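Long-range contact in paenibacillus xanthan lyase (Paenibacillus, PDB 6F2P), which probably cleaves the polysaccharide xanthan by beta-elimination, as a multidomain, calcium-binding lyase of polysaccharide lyase family 8: residues D293-R305 with T333-A345. Sequence-based numbering, arbitrary orientation.
Sequences DKAAVTVMASIIR and TFLKAVSIDLIIA. With CA (calcium ion), chain E.
With CG anti to the backbone N (chi1 -179°), Phe334 extends its ring along helix 293-305, where Val297, Met300, Ala301 and Ile304 receive it; a bend at chi2 turns the Arg305 guanidinium toward Asp341. Val297 CG1 approaches the ring obliquely, 3.8 Å from Phe334 CD1, and also meets Val338 CG1 at 3.6 Å, a methyl that itself lies over one ring face near the rim. The carbonyl O of Val297 lies in the ring plane at the edge. Met300 adds an oblique Met-aromatic contact, its SD 5.5 Å from the Phe334 ring centroid; the Ile304 and Phe334 side chains come from opposite directions, Ile304 CD1 meeting Phe334 CZ obliquely at 3.9 Å. Further along, Ala301 CB touches Leu342 CD1, and Ile304 CG2 packs on Ala345 CB at 3.9 Å.

Polar groups hold both ends. Arg305 NH2 donates to Asp341 OD2 at 2.7 Å in a bent salt bridge (140°), entering from above the carboxylate plane, while Leu342 CD2 lies over one guanidinium face, toward its rim, and a water links NH2 to Ser339 OG at the N-cap of helix 340-351. A leucine in place of Arg305 would probably leave the Asp341 carboxylate without its charged mate and break this water link. At the other end Thr333 OG1 binds calcium at 2.3 Å, together with Asp329, Asp331 and three waters; one of these waters donates to Asp293 OD2, tying the helix indirectly to the metal site.

Helices 292-307 and 340-351 lie in the mainly helical N-terminal part, consistent with the alpha/alpha toroid of polysaccharide lyase family 8; the axes of helix segments 293-305 and 340-345 cross at 68°. Helix 312-328, which lies between them in the chain, sends Leu326 against Met300 and Phe334; helix 229-244 flanks Thr298 and Ser302, and helix 28-46 packs against Ile340 and Ile343.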
loop_
_atom_site.group_PDB
_atom_site.type_symbol
_atom_site.label_atom_id
_atom_site.label_comp_id
_atom_site.label_asym_id
_atom_site.label_seq_id
_atom_site.Cartn_x
_atom_site.Cartn_y
_atom_site.Cartn_z
ATOM N N ASP A 293 16.878 -18.590 5.784
ATOM C CA ASP A 293 16.615 -20.006 5.523
ATOM C C ASP A 293 16.120 -20.746 6.765
ATOM O O ASP A 293 15.266 -21.627 6.664
ATOM C CB ASP A 293 17.826 -20.710 4.910
ATOM C CG ASP A 293 19.027 -20.741 5.840
ATOM O OD1 ASP A 293 19.121 -19.894 6.758
ATOM O OD2 ASP A 293 19.890 -21.618 5.633
ATOM N N LYS A 294 16.636 -20.378 7.935
ATOM C CA LYS A 294 16.139 -20.975 9.178
ATOM C C LYS A 294 14.755 -20.427 9.518
ATOM O O LYS A 294 13.909 -21.151 10.043
ATOM C CB LYS A 294 17.118 -20.767 10.350
ATOM C CG LYS A 294 18.160 -21.870 10.520
ATOM C CD LYS A 294 17.643 -23.015 11.399
ATOM C CE LYS A 294 18.749 -24.019 11.730
ATOM N NZ LYS A 294 18.411 -24.922 12.881
ATOM N N ALA A 295 14.525 -19.154 9.200
ATOM C CA ALA A 295 13.259 -18.494 9.520
ATOM C C ALA A 295 12.112 -19.101 8.740
ATOM O O ALA A 295 10.960 -19.036 9.160
ATOM C CB ALA A 295 13.346 -17.002 9.235
ATOM N N ALA A 296 12.439 -19.687 7.595
ATOM C CA ALA A 296 11.441 -20.259 6.699
ATOM C C ALA A 296 10.857 -21.551 7.255
ATOM O O ALA A 296 9.740 -21.951 6.897
ATOM C CB ALA A 296 12.061 -20.513 5.340
ATOM N N VAL A 297 11.625 -22.196 8.128
ATOM C CA VAL A 297 11.288 -23.533 8.604
ATOM C C VAL A 297 9.951 -23.615 9.344
ATOM O O VAL A 297 9.155 -24.513 9.081
ATOM C CB VAL A 297 12.428 -24.138 9.454
ATOM C CG1 VAL A 297 11.956 -25.384 10.151
ATOM C CG2 VAL A 297 13.632 -24.454 8.568
ATOM N N THR A 298 9.700 -22.672 10.244
ATOM C CA THR A 298 8.453 -22.651 11.006
ATOM C C THR A 298 7.238 -22.486 10.082
ATOM O O THR A 298 6.164 -23.038 10.341
ATOM C CB THR A 298 8.461 -21.536 12.083
ATOM O OG1 THR A 298 7.195 -21.502 12.754
ATOM C CG2 THR A 298 8.715 -20.172 11.451
ATOM N N VAL A 299 7.420 -21.744 8.993
ATOM C CA VAL A 299 6.334 -21.515 8.055
ATOM C C VAL A 299 6.041 -22.775 7.246
ATOM O O VAL A 299 4.876 -23.166 7.081
ATOM C CB VAL A 299 6.649 -20.357 7.099
ATOM C CG1 VAL A 299 5.527 -20.194 6.107
ATOM C CG2 VAL A 299 6.862 -19.071 7.876
ATOM N N MET A 300 7.098 -23.404 6.736
ATOM C CA MET A 300 6.955 -24.672 6.023
ATOM C C MET A 300 6.271 -25.700 6.917
ATOM O O MET A 300 5.426 -26.469 6.459
ATOM C CB MET A 300 8.310 -25.192 5.550
ATOM C CG MET A 300 8.966 -24.295 4.518
ATOM S SD MET A 300 10.652 -24.759 4.073
ATOM C CE MET A 300 10.460 -26.450 3.529
ATOM N N ALA A 301 6.626 -25.686 8.201
ATOM C CA ALA A 301 6.050 -26.612 9.170
ATOM C C ALA A 301 4.582 -26.305 9.369
ATOM O O ALA A 301 3.756 -27.209 9.459
ATOM C CB ALA A 301 6.794 -26.537 10.505
ATOM N N SER A 302 4.262 -25.021 9.435
ATOM C CA SER A 302 2.885 -24.593 9.625
ATOM C C SER A 302 2.030 -24.976 8.430
ATOM O O SER A 302 0.856 -25.322 8.588
ATOM C CB SER A 302 2.825 -23.085 9.849
ATOM O OG SER A 302 3.376 -22.723 11.105
ATOM N N ILE A 303 2.622 -24.917 7.238
ATOM C CA ILE A 303 1.892 -25.223 6.012
ATOM C C ILE A 303 1.559 -26.714 5.944
ATOM O O ILE A 303 0.453 -27.104 5.542
ATOM C CB ILE A 303 2.658 -24.753 4.754
ATOM C CG1 ILE A 303 2.686 -23.224 4.704
ATOM C CG2 ILE A 303 1.990 -25.278 3.501
ATOM C CD1 ILE A 303 3.535 -22.647 3.588
ATOM N N ILE A 304 2.521 -27.538 6.353
ATOM C CA ILE A 304 2.313 -28.977 6.484
ATOM C C ILE A 304 1.190 -29.281 7.481
ATOM O O ILE A 304 0.318 -30.110 7.215
ATOM C CB ILE A 304 3.602 -29.670 6.930
ATOM C CG1 ILE A 304 4.644 -29.589 5.814
ATOM C CG2 ILE A 304 3.332 -31.109 7.315
ATOM C CD1 ILE A 304 5.999 -30.110 6.213
ATOM N N ARG A 305 1.205 -28.597 8.619
ATOM C CA ARG A 305 0.145 -28.753 9.606
ATOM C C ARG A 305 -1.195 -28.317 9.042
ATOM O O ARG A 305 -2.218 -28.955 9.293
ATOM C CB ARG A 305 0.455 -27.959 10.875
ATOM C CG ARG A 305 1.570 -28.544 11.725
ATOM C CD ARG A 305 1.075 -29.715 12.540
ATOM N NE ARG A 305 2.157 -30.395 13.254
ATOM C CZ ARG A 305 2.452 -31.685 13.110
ATOM N NH1 ARG A 305 1.751 -32.452 12.278
ATOM N NH2 ARG A 305 3.451 -32.208 13.802
ATOM N N THR A 333 18.168 -28.157 5.596
ATOM C CA THR A 333 17.836 -27.112 6.556
ATOM C C THR A 333 16.587 -27.482 7.349
ATOM O O THR A 333 16.610 -27.474 8.579
ATOM C CB THR A 333 17.611 -25.750 5.859
ATOM O OG1 THR A 333 18.778 -25.393 5.111
ATOM C CG2 THR A 333 17.320 -24.664 6.883
ATOM N N PHE A 334 15.508 -27.820 6.639
ATOM C CA PHE A 334 14.254 -28.206 7.284
ATOM C C PHE A 334 14.370 -29.494 8.116
ATOM O O PHE A 334 14.068 -29.486 9.317
ATOM C CB PHE A 334 13.117 -28.341 6.261
ATOM C CG PHE A 334 11.784 -28.711 6.876
ATOM C CD1 PHE A 334 10.939 -27.735 7.367
ATOM C CD2 PHE A 334 11.385 -30.031 6.968
ATOM C CE1 PHE A 334 9.728 -28.074 7.934
ATOM C CE2 PHE A 334 10.182 -30.370 7.541
ATOM C CZ PHE A 334 9.352 -29.396 8.017
ATOM N N LEU A 335 14.796 -30.589 7.481
ATOM C CA LEU A 335 14.851 -31.906 8.141
ATOM C C LEU A 335 15.731 -31.933 9.385
ATOM O O LEU A 335 15.438 -32.647 10.346
ATOM C CB LEU A 335 15.270 -33.009 7.163
ATOM C CG LEU A 335 14.207 -33.306 6.102
ATOM C CD1 LEU A 335 14.762 -34.145 4.974
ATOM C CD2 LEU A 335 12.998 -33.989 6.721
ATOM N N LYS A 336 16.793 -31.137 9.380
ATOM C CA LYS A 336 17.706 -31.100 10.519
ATOM C C LYS A 336 17.214 -30.192 11.639
ATOM O O LYS A 336 17.829 -30.125 12.704
ATOM C CB LYS A 336 19.093 -30.643 10.075
ATOM C CG LYS A 336 19.847 -31.656 9.243
ATOM C CD LYS A 336 20.882 -30.966 8.381
ATOM C CE LYS A 336 21.945 -31.935 7.920
ATOM N NZ LYS A 336 22.802 -32.367 9.062
ATOM N N ALA A 337 16.110 -29.491 11.405
ATOM C CA ALA A 337 15.646 -28.498 12.374
ATOM C C ALA A 337 14.366 -28.885 13.112
ATOM O O ALA A 337 14.167 -28.483 14.246
ATOM C CB ALA A 337 15.482 -27.141 11.706
ATOM N N VAL A 338 13.505 -29.666 12.477
ATOM C CA VAL A 338 12.189 -29.951 13.040
ATOM C C VAL A 338 12.120 -31.253 13.824
ATOM O O VAL A 338 13.077 -32.033 13.868
ATOM C CB VAL A 338 11.128 -30.028 11.937
ATOM C CG1 VAL A 338 11.092 -28.730 11.166
ATOM C CG2 VAL A 338 11.425 -31.196 11.019
ATOM N N SER A 339 10.961 -31.484 14.427
ATOM C CA SER A 339 10.747 -32.665 15.249
ATOM C C SER A 339 10.603 -33.898 14.377
ATOM O O SER A 339 10.453 -33.795 13.149
ATOM C CB SER A 339 9.486 -32.496 16.085
ATOM O OG SER A 339 8.339 -32.508 15.251
ATOM N N ILE A 340 10.635 -35.065 15.015
ATOM C CA ILE A 340 10.529 -36.321 14.293
ATOM C C ILE A 340 9.210 -36.371 13.545
ATOM O O ILE A 340 9.170 -36.733 12.373
ATOM C CB ILE A 340 10.667 -37.530 15.235
ATOM C CG1 ILE A 340 12.100 -37.604 15.765
ATOM C CG2 ILE A 340 10.299 -38.823 14.508
ATOM C CD1 ILE A 340 12.296 -38.595 16.888
ATOM N N ASP A 341 8.143 -35.975 14.229
ATOM C CA ASP A 341 6.811 -35.933 13.648
ATOM C C ASP A 341 6.807 -35.235 12.293
ATOM O O ASP A 341 6.263 -35.752 11.311
ATOM C CB ASP A 341 5.866 -35.197 14.590
ATOM C CG ASP A 341 4.434 -35.604 14.396
ATOM O OD1 ASP A 341 4.203 -36.769 14.001
ATOM O OD2 ASP A 341 3.541 -34.765 14.633
ATOM N N LEU A 342 7.428 -34.063 12.246
ATOM C CA LEU A 342 7.504 -33.307 11.007
ATOM C C LEU A 342 8.456 -33.936 9.999
ATOM O O LEU A 342 8.224 -33.837 8.797
ATOM C CB LEU A 342 7.891 -31.858 11.286
ATOM C CG LEU A 342 6.749 -31.079 11.925
ATOM C CD1 LEU A 342 7.253 -29.807 12.565
ATOM C CD2 LEU A 342 5.699 -30.788 10.865
ATOM N N ILE A 343 9.518 -34.581 10.482
ATOM C CA ILE A 343 10.435 -35.292 9.598
ATOM C C ILE A 343 9.657 -36.365 8.857
ATOM O O ILE A 343 9.789 -36.539 7.641
ATOM C CB ILE A 343 11.552 -35.970 10.379
ATOM C CG1 ILE A 343 12.441 -34.918 11.038
ATOM C CG2 ILE A 343 12.365 -36.871 9.465
ATOM C CD1 ILE A 343 13.586 -35.490 11.793
ATOM N N ILE A 344 8.818 -37.068 9.607
ATOM C CA ILE A 344 7.984 -38.110 9.043
ATOM C C ILE A 344 7.046 -37.525 8.001
ATOM O O ILE A 344 6.996 -38.008 6.865
ATOM C CB ILE A 344 7.190 -38.813 10.137
ATOM C CG1 ILE A 344 8.152 -39.515 11.101
ATOM C CG2 ILE A 344 6.223 -39.805 9.528
ATOM C CD1 ILE A 344 7.491 -39.995 12.367
ATOM N N ALA A 345 6.325 -36.474 8.382
ATOM C CA ALA A 345 5.407 -35.793 7.467
ATOM C C ALA A 345 6.135 -35.277 6.234
ATOM O O ALA A 345 5.675 -35.469 5.116
ATOM C CB ALA A 345 4.693 -34.657 8.166
HETATM CA CA CA E . 19.010 -25.058 2.820
HETATM O O HOH W 1 20.854 -23.043 3.191
HETATM O O HOH W 2 5.770 -31.676 16.006
HETATM O O HOH W 3 16.976 -23.834 2.937
HETATM O O HOH W 4 18.553 -25.386 0.485
#